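Side-chain contacts in phosphoribosyl-AMP cyclohydrolase (Medicago truncatula, PDB 7BGM), which probably catalyses two successive steps of histidine biosynthesis, hydrolysing phosphoribosyl-ATP to phosphoribosyl-AMP and diphosphate and then opening the adenine ring of the product: residues D159-L162 / C163-R167; A170-L173 / C174-L177; V193-H196 / A197-L201. All blocks are in the same frame, centred on the assembly; numbering follows the deposited sequence.

Contact 1 (D159-L162 / C163-R167)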
loop_
_atom_site.group_PDB
_atom_site.type_symbol
_atom_site.label_atom_id
_atom_site.label_comp_id
_atom_site.label_asym_id
_atom_site.label_seq_id
_atom_site.Cartn_x
_atom_site.Cartn_y
_atom_site.Cartn_z
ATOM N N ASP A 159 -17.315 12.457 22.380
ATOM C CA ASP A 159 -15.937 12.187 22.795
ATOM C C ASP A 159 -15.856 11.193 23.949
ATOM O O ASP A 159 -14.928 10.372 24.015
ATOM C CB ASP A 159 -15.265 13.495 23.219
ATOM C CG ASP A 159 -14.843 14.352 22.043
ATOM O OD1 ASP A 159 -15.071 13.952 20.882
ATOM O OD2 ASP A 159 -14.269 15.436 22.291
ATOM N N LYS A 160 -16.792 11.281 24.897
ATOM C CA LYS A 160 -16.672 10.472 26.108
ATOM C C LYS A 160 -17.034 9.017 25.843
ATOM O O LYS A 160 -16.373 8.108 26.355
ATOM C CB LYS A 160 -17.539 11.058 27.229
ATOM C CG LYS A 160 -17.123 12.469 27.652
ATOM C CD LYS A 160 -15.611 12.731 27.483
ATOM C CE LYS A 160 -14.758 12.119 28.602
ATOM N NZ LYS A 160 -13.405 11.690 28.100
ATOM N N LEU A 161 -18.074 8.779 25.042
ATOM C CA LEU A 161 -18.338 7.425 24.574
ATOM C C LEU A 161 -17.142 6.882 23.806
ATOM O O LEU A 161 -16.739 5.730 24.011
ATOM C CB LEU A 161 -19.597 7.407 23.706
ATOM C CG LEU A 161 -19.957 6.116 22.966
ATOM C CD1 LEU A 161 -20.144 4.976 23.948
ATOM C CD2 LEU A 161 -21.216 6.317 22.134
ATOM N N LEU A 162 -16.536 7.712 22.943
ATOM C CA LEU A 162 -15.440 7.238 22.098
ATOM C C LEU A 162 -14.226 6.835 22.925
ATOM O O LEU A 162 -13.636 5.769 22.700
ATOM C CB LEU A 162 -15.048 8.304 21.072
ATOM C CG LEU A 162 -13.846 7.966 20.174
ATOM C CD1 LEU A 162 -14.080 6.712 19.329
ATOM C CD2 LEU A 162 -13.498 9.161 19.291
ATOM N N CYS A 163 -13.814 7.690 23.864
ATOM C CA CYS A 163 -12.636 7.374 24.672
ATOM C C CYS A 163 -12.908 6.186 25.573
ATOM O O CYS A 163 -12.024 5.350 25.790
ATOM C CB CYS A 163 -12.216 8.584 25.506
ATOM S SG CYS A 163 -11.551 9.936 24.503
ATOM N N SER A 164 -14.133 6.097 26.092
ATOM C CA SER A 164 -14.558 4.911 26.819
ATOM C C SER A 164 -14.330 3.643 26.002
ATOM O O SER A 164 -13.782 2.654 26.506
ATOM C CB SER A 164 -16.033 5.039 27.189
ATOM O OG SER A 164 -16.418 3.964 28.015
ATOM N N LYS A 165 -14.749 3.661 24.730
ATOM C CA LYS A 165 -14.597 2.488 23.872
ATOM C C LYS A 165 -13.128 2.175 23.591
ATOM O O LYS A 165 -12.739 1.006 23.549
ATOM C CB LYS A 165 -15.352 2.694 22.551
ATOM C CG LYS A 165 -16.883 2.636 22.676
ATOM C CD LYS A 165 -17.374 1.260 23.116
ATOM C CE LYS A 165 -16.846 0.141 22.210
ATOM N NZ LYS A 165 -16.962 -1.203 22.859
ATOM N N ILE A 166 -12.300 3.201 23.364
ATOM C CA ILE A 166 -10.891 2.954 23.051
ATOM C C ILE A 166 -10.211 2.267 24.226
ATOM O O ILE A 166 -9.502 1.270 24.057
ATOM C CB ILE A 166 -10.179 4.268 22.677
ATOM C CG1 ILE A 166 -10.602 4.741 21.277
ATOM C CG2 ILE A 166 -8.657 4.090 22.729
ATOM C CD1 ILE A 166 -10.166 6.161 20.980
ATOM N N ARG A 167 -10.432 2.786 25.439
ATOM C CA ARG A 167 -9.884 2.145 26.625
ATOM C C ARG A 167 -10.423 0.721 26.783
ATOM O O ARG A 167 -9.661 -0.216 27.069
ATOM C CB ARG A 167 -10.205 3.002 27.857
ATOM C CG ARG A 167 -9.383 4.286 27.915
ATOM C CD ARG A 167 -9.665 5.121 29.153
ATOM N NE ARG A 167 -8.769 6.275 29.234
ATOM C CZ ARG A 167 -9.131 7.525 28.955
ATOM N NH1 ARG A 167 -10.372 7.791 28.569
ATOM N NH2 ARG A 167 -8.242 8.499 29.035
#

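Contact 2 (A170-L173 / C174-L177)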
loop_
_atom_site.group_PDB
_atom_site.type_symbol
_atom_site.label_atom_id
_atom_site.label_comp_id
_atom_site.label_asym_id
_atom_site.label_seq_id
_atom_site.Cartn_x
_atom_site.Cartn_y
_atom_site.Cartn_z
ATOM N N ALA A 170 -8.837 -1.612 24.061
ATOM C CA ALA A 170 -7.434 -1.903 24.324
ATOM C C ALA A 170 -7.308 -2.990 25.381
ATOM O O ALA A 170 -6.456 -3.883 25.280
ATOM C CB ALA A 170 -6.704 -0.637 24.774
ATOM N N ASN A 171 -8.160 -2.931 26.405
ATOM C CA ASN A 171 -8.169 -3.981 27.416
ATOM C C ASN A 171 -8.616 -5.321 26.834
ATOM O O ASN A 171 -8.080 -6.371 27.213
ATOM C CB ASN A 171 -9.072 -3.573 28.573
ATOM C CG ASN A 171 -9.072 -4.589 29.687
ATOM O OD1 ASN A 171 -8.047 -4.810 30.338
ATOM N ND2 ASN A 171 -10.223 -5.219 29.915
ATOM N N GLU A 172 -9.628 -5.308 25.950
ATOM C CA GLU A 172 -10.056 -6.537 25.271
ATOM C C GLU A 172 -8.908 -7.167 24.495
ATOM O O GLU A 172 -8.731 -8.391 24.509
ATOM C CB GLU A 172 -11.220 -6.259 24.314
ATOM C CG GLU A 172 -12.546 -5.948 24.969
ATOM C CD GLU A 172 -13.008 -7.048 25.906
ATOM O OE1 GLU A 172 -13.005 -8.233 25.504
ATOM O OE2 GLU A 172 -13.359 -6.716 27.048
ATOM N N LEU A 173 -8.141 -6.347 23.778
ATOM C CA LEU A 173 -7.003 -6.868 23.031
ATOM C C LEU A 173 -5.988 -7.511 23.962
ATOM O O LEU A 173 -5.471 -8.605 23.682
ATOM C CB LEU A 173 -6.354 -5.745 22.230
ATOM C CG LEU A 173 -5.156 -6.154 21.377
ATOM C CD1 LEU A 173 -5.548 -7.085 20.205
ATOM C CD2 LEU A 173 -4.465 -4.892 20.876
ATOM N N CYS A 174 -5.702 -6.851 25.089
ATOM C CA CYS A 174 -4.776 -7.428 26.061
ATOM C C CYS A 174 -5.301 -8.755 26.603
ATOM O O CYS A 174 -4.520 -9.697 26.806
ATOM C CB CYS A 174 -4.538 -6.443 27.205
ATOM S SG CYS A 174 -3.605 -4.943 26.770
ATOM N N GLU A 175 -6.623 -8.840 26.858
ATOM C CA GLU A 175 -7.210 -10.072 27.387
ATOM C C GLU A 175 -6.964 -11.253 26.456
ATOM O O GLU A 175 -6.832 -12.386 26.932
ATOM C CB GLU A 175 -8.726 -9.931 27.616
ATOM C CG GLU A 175 -9.211 -8.988 28.720
ATOM C CD GLU A 175 -10.751 -9.019 28.891
ATOM O OE1 GLU A 175 -11.429 -9.887 28.285
ATOM O OE2 GLU A 175 -11.291 -8.172 29.627
ATOM N N THR A 176 -6.909 -11.024 25.130
ATOM C CA THR A 176 -6.723 -12.151 24.211
ATOM C C THR A 176 -5.360 -12.809 24.405
ATOM O O THR A 176 -5.198 -14.001 24.108
ATOM C CB THR A 176 -6.891 -11.731 22.737
ATOM O OG1 THR A 176 -5.798 -10.895 22.314
ATOM C CG2 THR A 176 -8.237 -11.033 22.495
ATOM N N LEU A 177 -4.380 -12.054 24.904
ATOM C CA LEU A 177 -3.068 -12.574 25.267
ATOM C C LEU A 177 -3.068 -13.119 26.689
ATOM O O LEU A 177 -2.632 -14.247 26.926
ATOM C CB LEU A 177 -2.004 -11.477 25.145
ATOM C CG LEU A 177 -0.563 -11.875 25.470
ATOM C CD1 LEU A 177 -0.060 -12.952 24.515
ATOM C CD2 LEU A 177 0.341 -10.650 25.422
#

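Contact 3 (V193-H196 / A197-L201)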
loop_
_atom_site.group_PDB
_atom_site.type_symbol
_atom_site.label_atom_id
_atom_site.label_comp_id
_atom_site.label_asym_id
_atom_site.label_seq_id
_atom_site.Cartn_x
_atom_site.Cartn_y
_atom_site.Cartn_z
ATOM N N VAL A 193 -9.892 -2.078 18.095
ATOM C CA VAL A 193 -8.987 -1.019 18.533
ATOM C C VAL A 193 -8.728 -0.053 17.390
ATOM O O VAL A 193 -8.834 1.170 17.548
ATOM C CB VAL A 193 -7.672 -1.618 19.071
ATOM C CG1 VAL A 193 -6.641 -0.518 19.336
ATOM C CG2 VAL A 193 -7.935 -2.414 20.340
ATOM N N LEU A 194 -8.373 -0.589 16.221
ATOM C CA LEU A 194 -8.043 0.262 15.083
ATOM C C LEU A 194 -9.211 1.161 14.717
ATOM O O LEU A 194 -9.039 2.371 14.514
ATOM C CB LEU A 194 -7.637 -0.589 13.880
ATOM C CG LEU A 194 -6.168 -0.901 13.738
ATOM C CD1 LEU A 194 -6.017 -1.646 12.448
ATOM C CD2 LEU A 194 -5.381 0.408 13.712
ATOM N N TYR A 195 -10.408 0.584 14.594
ATOM C CA TYR A 195 -11.556 1.374 14.170
ATOM C C TYR A 195 -11.800 2.541 15.125
ATOM O O TYR A 195 -11.897 3.697 14.698
ATOM C CB TYR A 195 -12.789 0.480 14.065
ATOM C CG TYR A 195 -14.088 1.228 14.001
ATOM C CD1 TYR A 195 -14.484 1.863 12.829
ATOM C CD2 TYR A 195 -14.930 1.303 15.108
ATOM C CE1 TYR A 195 -15.690 2.555 12.766
ATOM C CE2 TYR A 195 -16.131 1.993 15.047
ATOM C CZ TYR A 195 -16.501 2.614 13.872
ATOM O OH TYR A 195 -17.696 3.298 13.807
ATOM N N HIS A 196 -11.873 2.264 16.430
ATOM C CA HIS A 196 -12.172 3.339 17.375
ATOM C C HIS A 196 -11.032 4.353 17.444
ATOM O O HIS A 196 -11.273 5.568 17.503
ATOM C CB HIS A 196 -12.491 2.746 18.747
ATOM C CG HIS A 196 -13.800 2.021 18.784
ATOM N ND1 HIS A 196 -13.916 0.672 18.532
ATOM C CD2 HIS A 196 -15.057 2.470 19.021
ATOM C CE1 HIS A 196 -15.188 0.318 18.624
ATOM N NE2 HIS A 196 -15.900 1.392 18.925
ATOM N N ALA A 197 -9.783 3.882 17.393
ATOM C CA ALA A 197 -8.677 4.824 17.367
ATOM C C ALA A 197 -8.769 5.718 16.137
ATOM O O ALA A 197 -8.527 6.924 16.222
ATOM C CB ALA A 197 -7.340 4.092 17.407
ATOM N N MET A 198 -9.118 5.142 14.977
ATOM C CA MET A 198 -9.182 5.964 13.775
ATOM C C MET A 198 -10.296 7.005 13.838
ATOM O O MET A 198 -10.189 8.053 13.186
ATOM C CB MET A 198 -9.310 5.066 12.546
ATOM C CG MET A 198 -7.954 4.492 12.235
ATOM S SD MET A 198 -8.057 3.204 11.017
ATOM C CE MET A 198 -8.429 4.208 9.588
ATOM N N VAL A 199 -11.371 6.743 14.588
ATOM C CA VAL A 199 -12.376 7.788 14.789
ATOM C C VAL A 199 -11.782 8.956 15.570
ATOM O O VAL A 199 -12.019 10.130 15.240
ATOM C CB VAL A 199 -13.636 7.220 15.470
ATOM C CG1 VAL A 199 -14.681 8.332 15.689
ATOM C CG2 VAL A 199 -14.215 6.087 14.623
ATOM N N LEU A 200 -10.985 8.658 16.603
ATOM C CA LEU A 200 -10.284 9.719 17.329
ATOM C C LEU A 200 -9.304 10.459 16.422
ATOM O O LEU A 200 -9.213 11.692 16.476
ATOM C CB LEU A 200 -9.570 9.146 18.564
ATOM C CG LEU A 200 -8.765 10.108 19.446
ATOM C CD1 LEU A 200 -8.755 9.627 20.924
ATOM C CD2 LEU A 200 -7.330 10.285 18.973
ATOM N N LEU A 201 -8.556 9.730 15.574
ATOM C CA LEU A 201 -7.666 10.423 14.640
ATOM C C LEU A 201 -8.438 11.406 13.770
ATOM O O LEU A 201 -7.966 12.526 13.513
ATOM C CB LEU A 201 -6.925 9.421 13.753
ATOM C CG LEU A 201 -5.959 8.444 14.419
ATOM C CD1 LEU A 201 -5.238 7.622 13.353
ATOM C CD2 LEU A 201 -4.949 9.188 15.294
#

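Contact 1 (D159-L162 / C163-R167)
Asp159 accepts the amide of Cys163 in the first of four consecutive i to i+4 backbone bonds (Asp159 O to Cys163 N, 2.9 Å), and the cysteine CB lies 3.6 Å from Asp159 O. Lys160 follows with an analogous backbone bond to Ser164. Its aliphatic chain curls back along the helix surface until NZ lies 4.2 Å from Cys163 CB, and the ammonium is salt-bridged to Glu178 of the second subunit, a carboxylate that Arg167 also binds. At Leu161, one methyl of the branched end, CD1, lies 4.2 Å from Lys165 CG, and Leu161 O sits only 3.4 Å from that same methylene. Lys165 turns at chi2 and chi3 (-64° and -54°), carrying its tip away from Leu161 to form salt bridges with Glu168 and Glu169. Leu162 makes the apolar contact: its branch carbon CG approaches the terminal methyl CD1 of Ile166 at 4.2 Å, the two side chains running at a slant to each other. Nearer the backbone, Ile166 CG1 lies 3.5 Å from Leu162 O, which the amide of Ile166 also engages. These are neighbouring turns of helix 159-178, leading into the acidic metal-binding motif of MazG-type pyrophosphohydrolases, where Glu169 is a zinc ligand and Lys165 belongs to an AMP-binding site.

Contact 2 (A170-L173 / C174-L177)
Leu173 O takes two bonds from Thr176: a short one from the hydroxyl OG1, at 2.7 Å, and a weak one from the amide N. The hydroxyl lies in the carbonyl plane, on a lone pair. It can do so because OG1 stands between the backbone N and the carbonyl carbon (chi1 70°), folded back over the preceding turn, and OG1 is also hydrogen-bonded to Thr186 on helix 183-204. The turn belongs to the acidic helix of the MazG-type fold, whose glutamates contribute to a metal site, and both Glu172 and Glu175 have been seen to bind magnesium. In this chain, with no magnesium modelled, their side chains lie side by side and point the same way, bringing like charges together, with Glu172 OE1 3.6 Å from Glu175 OE1 and the carboxylate planes turned 65° apart. Glu172 reaches this place through a bend at chi2 and also rests on Arg185 and Glu189, whereas Glu175 runs extended beyond CG. Asn171 ND2 also comes near the Glu175 carboxylate, 3.2 Å from OE2, its amide almost perpendicular to that group (88°), while Asn171 OD1 is held by Arg167 of the second subunit. Replacing Glu175 with an alanine would probably deprive the magnesium site of one carboxylate and leave the Glu172 carboxylate and the Asn171 amide without their common neighbour. In the backbone, Glu175 N bonds to Asn171 O at 2.9 Å, and Glu175 CG lies 3.2 Å from that same oxygen. The threonine methyl CG2, beside the backbone N of Thr176, lies 3.4 Å from Glu172 O.

Contact 3 (V193-H196 / A197-L201)
With CG1 of Val199 anti to its backbone N (chi1 179°), the other methyl, CG2, is swung back to meet Tyr195, whose own chi1 of 164° carries the phenol outward from the helix, inclined toward its C-terminal end. CG2 sits over one face of that ring, displaced to the rim, 4.2 Å from CZ. The same methyl rests 3.3 Å from Tyr195 O, the carbonyl that also accepts the amide of Val199. His196 adds an aromatic neighbour: Tyr195 CD2 stands 3.6 Å above the middle of the imidazole plane, so the phenol presents an edge to the histidine face. The imidazole is anchored through ND1 by the carbonyl of Asp192, and the phenol OH by Thr152. One turn beyond Leu194, Met198 packs its CG 3.3 Å from Leu194 O before its chain bends at chi3 and packs on Leu128, Leu131 and Ile135 of helix 127-140. Ala197 packs against Met190 of the second subunit. Val199 and Tyr195 both lean on Leu155, and the whole is a buried seam of a helical bundle, bordering the AMP-binding site to which Tyr195, Trp151 and Thr152 belong.

From the N terminus, contact 1 opens helix 159-178 and contact 2 lies nearer its C-terminal end, with contact 3 following on helix 183-204. All three are local turns set in series, so none closes a long loop and none nests in or crosses another. The two helices run antiparallel, which brings contact 3 back beside contact 1, about 10 Å between centres: Leu162 CD1 packs 3.5 Å from His196 O. Contact 2 meets 193-196 more lightly, through Val193 CG2 against Ala170 and Leu173. Each contact also touches the second subunit, so together they tie the helical hairpin, with the zinc ligand Glu169 between contacts 1 and 2, into the dimer.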